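Local coordinates for putative tagatose-6-phosphate ketose/aldose isomerase (Escherichia coli, PDB 3C3J), which is a putative ketose/aldose isomerase whose chain carries two SIS domains of alpha/beta type, at residues G111-N115 with T139-A145; M161-T165 with T178-S182; Y134-C140 with N155-M161. All coordinates share one frame; numbering follows the deposited sequence.

All three contacts lie within one SIS domain, around the parallel sheet in which strand 105-111 neighbours strand 133-139 and strand 159-160 forms an edge within the chain. Contact 3 pairs strand 133-139 with that edge strand. Contact 1 joins the loops that leave strands 105-111 and 133-139. Contact 2 packs the chain just past strand 159-160 on helix 174-187. Their centres lie about 10 to 12 Å apart. Along the chain the segments of contacts 1 and 3 alternate, and contact 2 opens at Met161, where contact 3 ends. Thr139 and Cys140 belong to contacts 1 and 3. Contact 3 builds the edge of the sheet, and contacts 1 and 2 join the loops beyond its strands to each other and to a covering helix.

Contact 1: G111-N115 with T139-A145; sequences GRSGN and TCNEAGA
Thr139 OG1 donates a hydrogen bond of 2.7 Å to Gly111 O. The hydroxyl reaches this oxygen because OG1 is turned anti to its own backbone N (chi1 -176°). The donor is tilted 24° from the carbonyl plane. Gly111 O also takes a weak bond from the backbone N of Cys140, which leans towards Arg112 O as well, again weakly. Further along, the amide of Asn141 meets the backbone of Ser113. Asn141 ND2 donates to Ser113 O at 2.8 Å, in the carbonyl plane and on a lone pair. The oxygen also lies close to the plane of the Asn141 amide. Ala145 CB rests 3.4 Å from Gly114 O. Gly114 and Gly144 let the two backbones close to a CA-CA distance of 4.5 Å.

Each loop is also held from within. Ser113 OG accepts from Asn115 N at 3.0 Å and forms an ST turn. Asn141 to Gly144 make a type I beta turn, and Asn141 OD1 takes a weak bond from Ala143 N. Gly144 is the N-cap of helix 145-151. The guanidinium of Arg112 turns elsewhere, and its NH1 bonds Gly169 O. Gly111 and Thr139 end neighbouring parallel strands, and each loop leads into a helix. Such strand-to-helix loops at the C-terminal end of a parallel sheet are characteristic of parallel alpha/beta folds, to which the SIS domain belongs.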
# COMPACT_ATOMS: atom_id res chain seq x y z
N GLY A 111 14.64 -8.51 -9.49
CA GLY A 111 14.51 -9.93 -9.11
C GLY A 111 15.84 -10.49 -8.65
O GLY A 111 16.85 -10.38 -9.36
N ARG A 112 15.86 -11.06 -7.46
CA ARG A 112 17.05 -11.71 -6.93
C ARG A 112 17.48 -12.86 -7.85
O ARG A 112 18.58 -12.84 -8.39
CB ARG A 112 16.80 -12.17 -5.49
CG ARG A 112 17.94 -13.04 -4.95
CD ARG A 112 17.71 -13.58 -3.57
NE ARG A 112 16.36 -14.06 -3.28
CZ ARG A 112 16.01 -14.61 -2.12
NH1 ARG A 112 16.91 -14.86 -1.18
NH2 ARG A 112 14.75 -14.97 -1.90
N SER A 113 16.60 -13.83 -8.08
CA SER A 113 16.91 -14.97 -8.95
C SER A 113 16.75 -14.69 -10.43
O SER A 113 17.38 -15.34 -11.24
CB SER A 113 16.04 -16.18 -8.58
OG SER A 113 14.70 -16.02 -9.05
N GLY A 114 15.87 -13.75 -10.77
CA GLY A 114 15.53 -13.45 -12.15
C GLY A 114 14.64 -14.52 -12.77
O GLY A 114 14.33 -14.47 -13.96
N ASN A 115 14.23 -15.46 -11.93
CA ASN A 115 13.49 -16.63 -12.37
C ASN A 115 12.06 -16.73 -11.78
O ASN A 115 11.31 -17.65 -12.12
CB ASN A 115 14.27 -17.90 -11.98
CG ASN A 115 15.51 -18.14 -12.82
OD1 ASN A 115 16.49 -18.67 -12.30
ND2 ASN A 115 15.48 -17.77 -14.10
N THR A 139 19.08 -7.24 -11.32
CA THR A 139 18.98 -8.63 -10.89
C THR A 139 20.31 -9.19 -10.34
O THR A 139 21.39 -8.72 -10.69
CB THR A 139 18.43 -9.50 -12.07
OG1 THR A 139 18.23 -10.85 -11.66
CG2 THR A 139 19.37 -9.46 -13.29
N CYS A 140 20.21 -10.19 -9.47
CA CYS A 140 21.37 -10.78 -8.80
C CYS A 140 21.86 -12.11 -9.38
O CYS A 140 22.83 -12.67 -8.87
CB CYS A 140 21.08 -10.93 -7.28
SG CYS A 140 20.52 -9.38 -6.49
N ASN A 141 21.26 -12.58 -10.48
CA ASN A 141 21.58 -13.88 -11.07
C ASN A 141 21.87 -13.77 -12.57
O ASN A 141 20.97 -13.53 -13.38
CB ASN A 141 20.41 -14.85 -10.81
CG ASN A 141 20.70 -16.28 -11.26
OD1 ASN A 141 21.84 -16.67 -11.44
ND2 ASN A 141 19.63 -17.08 -11.38
N GLU A 142 23.13 -13.94 -12.94
CA GLU A 142 23.55 -13.84 -14.33
C GLU A 142 22.83 -14.86 -15.25
O GLU A 142 22.55 -14.59 -16.43
CB GLU A 142 25.08 -14.02 -14.41
CG GLU A 142 25.63 -14.11 -15.83
CD GLU A 142 25.49 -15.51 -16.45
OE1 GLU A 142 25.16 -16.50 -15.76
OE2 GLU A 142 25.70 -15.60 -17.66
N ALA A 143 22.51 -16.01 -14.68
CA ALA A 143 21.89 -17.10 -15.44
C ALA A 143 20.35 -17.04 -15.43
O ALA A 143 19.70 -17.85 -16.09
CB ALA A 143 22.37 -18.43 -14.89
N GLY A 144 19.76 -16.09 -14.70
CA GLY A 144 18.31 -15.97 -14.64
C GLY A 144 17.71 -15.43 -15.91
O GLY A 144 18.36 -14.74 -16.68
N ALA A 145 16.44 -15.74 -16.11
CA ALA A 145 15.63 -15.29 -17.23
C ALA A 145 15.64 -13.78 -17.41
O ALA A 145 15.85 -13.30 -18.52
CB ALA A 145 14.20 -15.79 -17.04

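Contact 2: M161-T165 with T178-S182; sequences MPAET and TMMAS
Met161, a selenomethionine, reaches from the loop after strand 159-160 onto helix 174-187, part of the helical layer of the alpha/beta SIS domain. Its CB points to the helix. CG then meets CG of Met179 at 3.8 Å, and the two side chains cross at about a right angle. The bend at chi2 (-61°) brings SE over the helix, and a second bend at chi3 turns CE towards Ser182. SE lies 4.0 Å from CG2 of Thr178 and 3.1 Å from OG of Ser182. The terminal CE sits against Ser182, 3.8 Å from its CB.

Two more residues of the loop extend the contact. Pro162 CD, at the edge of the ring, meets the CG2 methyl of Thr178 at 3.8 Å. Thr165 crosses Thr178 at about a right angle, with its CG2 methyl against CB and OG1 of Thr178. That hydroxyl is bonded to Ser174 O one turn back. The Thr165 hydroxyl turns back to its own loop: OG1 and N both donate to Pro162 O, so one oxygen holds the short 3-10 turn. Helix 23-49 lies alongside, where Ser30 OG is hydrogen-bonded to Ser182 OG. Ser182 OG also donates to Thr178 O at 2.7 Å, from the face of that carbonyl opposite the backbone N of Ser182.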
# COMPACT_ATOMS: atom_id res chain seq x y z
N MSE A 161 23.87 -7.42 -10.32
CA MSE A 161 24.34 -7.01 -8.98
C MSE A 161 25.58 -7.84 -8.65
O MSE A 161 25.83 -8.86 -9.32
CB MSE A 161 23.25 -7.23 -7.93
CG MSE A 161 21.99 -6.44 -8.15
SE MSE A 161 22.30 -4.51 -8.11
CE MSE A 161 22.65 -4.09 -10.01
N PRO A 162 26.39 -7.39 -7.66
CA PRO A 162 27.54 -8.21 -7.26
C PRO A 162 27.12 -9.62 -6.80
O PRO A 162 26.04 -9.81 -6.24
CB PRO A 162 28.17 -7.40 -6.12
CG PRO A 162 27.69 -5.96 -6.41
CD PRO A 162 26.32 -6.14 -6.89
N ALA A 163 27.97 -10.59 -7.09
CA ALA A 163 27.66 -12.00 -6.88
C ALA A 163 27.21 -12.32 -5.46
O ALA A 163 26.30 -13.13 -5.28
CB ALA A 163 28.84 -12.86 -7.25
N GLU A 164 27.81 -11.69 -4.45
CA GLU A 164 27.45 -11.99 -3.06
C GLU A 164 26.03 -11.59 -2.69
O GLU A 164 25.52 -12.04 -1.66
CB GLU A 164 28.43 -11.34 -2.06
CG GLU A 164 28.35 -9.79 -1.91
CD GLU A 164 29.20 -9.03 -2.91
OE1 GLU A 164 29.44 -9.57 -4.01
OE2 GLU A 164 29.63 -7.90 -2.58
N THR A 165 25.40 -10.77 -3.51
CA THR A 165 24.04 -10.31 -3.22
C THR A 165 22.95 -11.27 -3.72
O THR A 165 21.78 -10.99 -3.54
CB THR A 165 23.76 -8.88 -3.76
OG1 THR A 165 23.67 -8.90 -5.20
CG2 THR A 165 24.83 -7.90 -3.31
N THR A 178 21.02 -3.63 -2.28
CA THR A 178 21.95 -3.35 -3.37
C THR A 178 21.21 -2.96 -4.66
O THR A 178 21.61 -2.02 -5.36
CB THR A 178 22.99 -4.50 -3.58
OG1 THR A 178 23.59 -4.83 -2.32
CG2 THR A 178 24.08 -4.05 -4.58
N MSE A 179 20.09 -3.64 -4.92
CA MSE A 179 19.24 -3.27 -6.05
C MSE A 179 18.70 -1.86 -5.89
O MSE A 179 18.68 -1.11 -6.86
CB MSE A 179 18.10 -4.28 -6.23
CG MSE A 179 18.59 -5.61 -6.80
SE MSE A 179 17.15 -6.88 -7.24
CE MSE A 179 16.24 -6.92 -5.56
N MSE A 180 18.29 -1.50 -4.67
CA MSE A 180 17.76 -0.18 -4.40
C MSE A 180 18.79 0.93 -4.63
O MSE A 180 18.50 1.93 -5.27
CB MSE A 180 17.21 -0.09 -2.98
CG MSE A 180 16.55 1.24 -2.71
SE MSE A 180 15.26 1.13 -1.25
CE MSE A 180 16.45 0.44 0.20
N ALA A 181 19.98 0.75 -4.07
CA ALA A 181 21.09 1.70 -4.25
C ALA A 181 21.48 1.82 -5.71
O ALA A 181 21.75 2.92 -6.20
CB ALA A 181 22.30 1.26 -3.43
N SER A 182 21.48 0.69 -6.42
CA SER A 182 21.80 0.69 -7.85
C SER A 182 20.78 1.51 -8.67
O SER A 182 21.16 2.33 -9.50
CB SER A 182 21.93 -0.73 -8.40
OG SER A 182 22.86 -1.46 -7.63

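Contact 3: Y134-C140 with N155-M161; sequences YHLPITC and NAFALLM
The ring of Tyr134 presents its edge to Asn155, with Asn155 O near the ring plane. Strands 133-139 and 159-160 belong to a beta-alpha-beta unit with helix 145-151 between them in the chain, and the chain from Asn155 runs beside the first strand before the second begins. Tyr134 CD1 lies 4.1 Å from Asn155 CB, and ring and amide planes are 52° apart. The His135 ring also meets Asn155 at its edge. Here the two side chains run side by side and point the same way, with the planes 73° apart. The Asn155 amide is held by Cys133, whose O takes a bond from ND2. The Phe157 ring is approached obliquely by Leu136 CD1, 3.9 Å from CD2.

The two segments run in nearly the same direction. Bonds pass both ways: His135 N to Asn155 O, Phe157 N to His135 O, Leu159 N to Pro137 O and Thr139 N to Leu159 O. The bond from Leu159 N is nearly straight, 175° at the hydrogen. Pro137 has no N-H to give. Phe157 O is buried without a hydrogen-bond partner in the model, and Leu136 CD1 and Pro137 CD lie against it.

On the face of the sheet that carries Ile138 and Leu159, helices 174-187 and 23-49 cover the strands. Ile138 CG2 takes the CE methyl of Met161 there at 3.6 Å. On the other face, Ala150 of helix 145-151 touches Pro137 and Ala158. At the far end Met161 N donates to Thr139 O at 2.8 Å. Just beyond, one water donates to both Cys140 O and Met161 O, 2.9 Å from the former and 2.8 Å from the latter.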
# COMPACT_ATOMS: atom_id res chain seq x y z
N TYR A 134 10.48 -0.79 -23.23
CA TYR A 134 11.90 -0.97 -22.95
C TYR A 134 12.03 -1.54 -21.55
O TYR A 134 11.13 -1.39 -20.73
CB TYR A 134 12.67 0.34 -23.05
CG TYR A 134 12.45 1.06 -24.36
CD1 TYR A 134 13.22 0.77 -25.48
CD2 TYR A 134 11.44 2.02 -24.47
CE1 TYR A 134 12.99 1.43 -26.68
CE2 TYR A 134 11.21 2.71 -25.68
CZ TYR A 134 11.99 2.40 -26.77
OH TYR A 134 11.75 3.05 -27.97
N HIS A 135 13.15 -2.20 -21.31
CA HIS A 135 13.40 -2.92 -20.04
C HIS A 135 14.78 -2.64 -19.49
O HIS A 135 15.77 -2.63 -20.25
CB HIS A 135 13.26 -4.42 -20.26
CG HIS A 135 11.89 -4.84 -20.62
ND1 HIS A 135 11.48 -5.02 -21.93
CD2 HIS A 135 10.79 -5.05 -19.86
CE1 HIS A 135 10.21 -5.36 -21.94
NE2 HIS A 135 9.77 -5.38 -20.70
N LEU A 136 14.83 -2.44 -18.17
CA LEU A 136 16.06 -2.40 -17.40
C LEU A 136 15.91 -3.33 -16.19
O LEU A 136 15.58 -2.89 -15.10
CB LEU A 136 16.38 -0.98 -16.94
CG LEU A 136 17.79 -0.76 -16.35
CD1 LEU A 136 18.73 -0.32 -17.44
CD2 LEU A 136 17.76 0.26 -15.22
N PRO A 137 16.14 -4.63 -16.39
CA PRO A 137 16.17 -5.49 -15.22
C PRO A 137 17.38 -5.22 -14.32
O PRO A 137 18.49 -4.96 -14.81
CB PRO A 137 16.23 -6.90 -15.80
CG PRO A 137 15.98 -6.73 -17.27
CD PRO A 137 16.37 -5.37 -17.64
N ILE A 138 17.14 -5.25 -13.01
CA ILE A 138 18.19 -5.11 -12.00
C ILE A 138 18.07 -6.39 -11.19
O ILE A 138 17.07 -6.61 -10.48
CB ILE A 138 18.00 -3.84 -11.16
CG1 ILE A 138 18.05 -2.61 -12.07
CG2 ILE A 138 19.04 -3.74 -10.04
CD1 ILE A 138 17.86 -1.20 -11.37
N THR A 139 19.08 -7.24 -11.32
CA THR A 139 18.98 -8.63 -10.89
C THR A 139 20.31 -9.19 -10.34
O THR A 139 21.39 -8.72 -10.69
CB THR A 139 18.43 -9.50 -12.07
OG1 THR A 139 18.23 -10.85 -11.66
CG2 THR A 139 19.37 -9.46 -13.29
N CYS A 140 20.21 -10.19 -9.47
CA CYS A 140 21.37 -10.78 -8.80
C CYS A 140 21.86 -12.11 -9.38
O CYS A 140 22.83 -12.67 -8.87
CB CYS A 140 21.08 -10.93 -7.28
SG CYS A 140 20.52 -9.38 -6.49
N ASN A 155 15.62 -4.03 -26.90
CA ASN A 155 14.81 -3.08 -26.12
C ASN A 155 15.15 -3.12 -24.62
O ASN A 155 14.44 -2.54 -23.83
CB ASN A 155 13.28 -3.27 -26.39
CG ASN A 155 12.64 -4.54 -25.71
OD1 ASN A 155 13.33 -5.53 -25.38
ND2 ASN A 155 11.30 -4.50 -25.53
N ALA A 156 16.26 -3.77 -24.26
CA ALA A 156 16.56 -4.08 -22.85
C ALA A 156 18.03 -3.88 -22.54
O ALA A 156 18.89 -4.06 -23.41
CB ALA A 156 16.16 -5.49 -22.55
N PHE A 157 18.31 -3.47 -21.31
CA PHE A 157 19.67 -3.34 -20.81
C PHE A 157 19.64 -3.85 -19.38
O PHE A 157 18.98 -3.26 -18.54
CB PHE A 157 20.12 -1.87 -20.84
CG PHE A 157 21.56 -1.65 -20.43
CD1 PHE A 157 22.52 -1.32 -21.39
CD2 PHE A 157 21.96 -1.75 -19.10
CE1 PHE A 157 23.85 -1.11 -21.03
CE2 PHE A 157 23.29 -1.55 -18.74
CZ PHE A 157 24.23 -1.23 -19.70
N ALA A 158 20.35 -4.92 -19.11
CA ALA A 158 20.28 -5.56 -17.80
C ALA A 158 21.49 -5.18 -16.98
O ALA A 158 22.62 -5.13 -17.47
CB ALA A 158 20.20 -7.03 -17.92
N LEU A 159 21.23 -4.95 -15.70
CA LEU A 159 22.26 -4.60 -14.76
C LEU A 159 22.38 -5.73 -13.72
O LEU A 159 21.44 -6.03 -12.99
CB LEU A 159 21.92 -3.27 -14.14
CG LEU A 159 22.85 -2.60 -13.17
CD1 LEU A 159 24.25 -2.45 -13.78
CD2 LEU A 159 22.19 -1.23 -12.83
N LEU A 160 23.55 -6.32 -13.66
CA LEU A 160 23.83 -7.42 -12.75
C LEU A 160 24.40 -6.92 -11.43
O LEU A 160 25.33 -6.10 -11.42
CB LEU A 160 24.81 -8.38 -13.42
CG LEU A 160 25.05 -9.73 -12.76
CD1 LEU A 160 23.77 -10.57 -12.70
CD2 LEU A 160 26.18 -10.48 -13.52
N MSE A 161 23.87 -7.42 -10.32
CA MSE A 161 24.34 -7.01 -8.98
C MSE A 161 25.58 -7.84 -8.65
O MSE A 161 25.83 -8.86 -9.32
CB MSE A 161 23.25 -7.23 -7.93
CG MSE A 161 21.99 -6.44 -8.15
SE MSE A 161 22.30 -4.51 -8.11
CE MSE A 161 22.65 -4.09 -10.01
O HOH W 1 25.43 -11.58 -9.54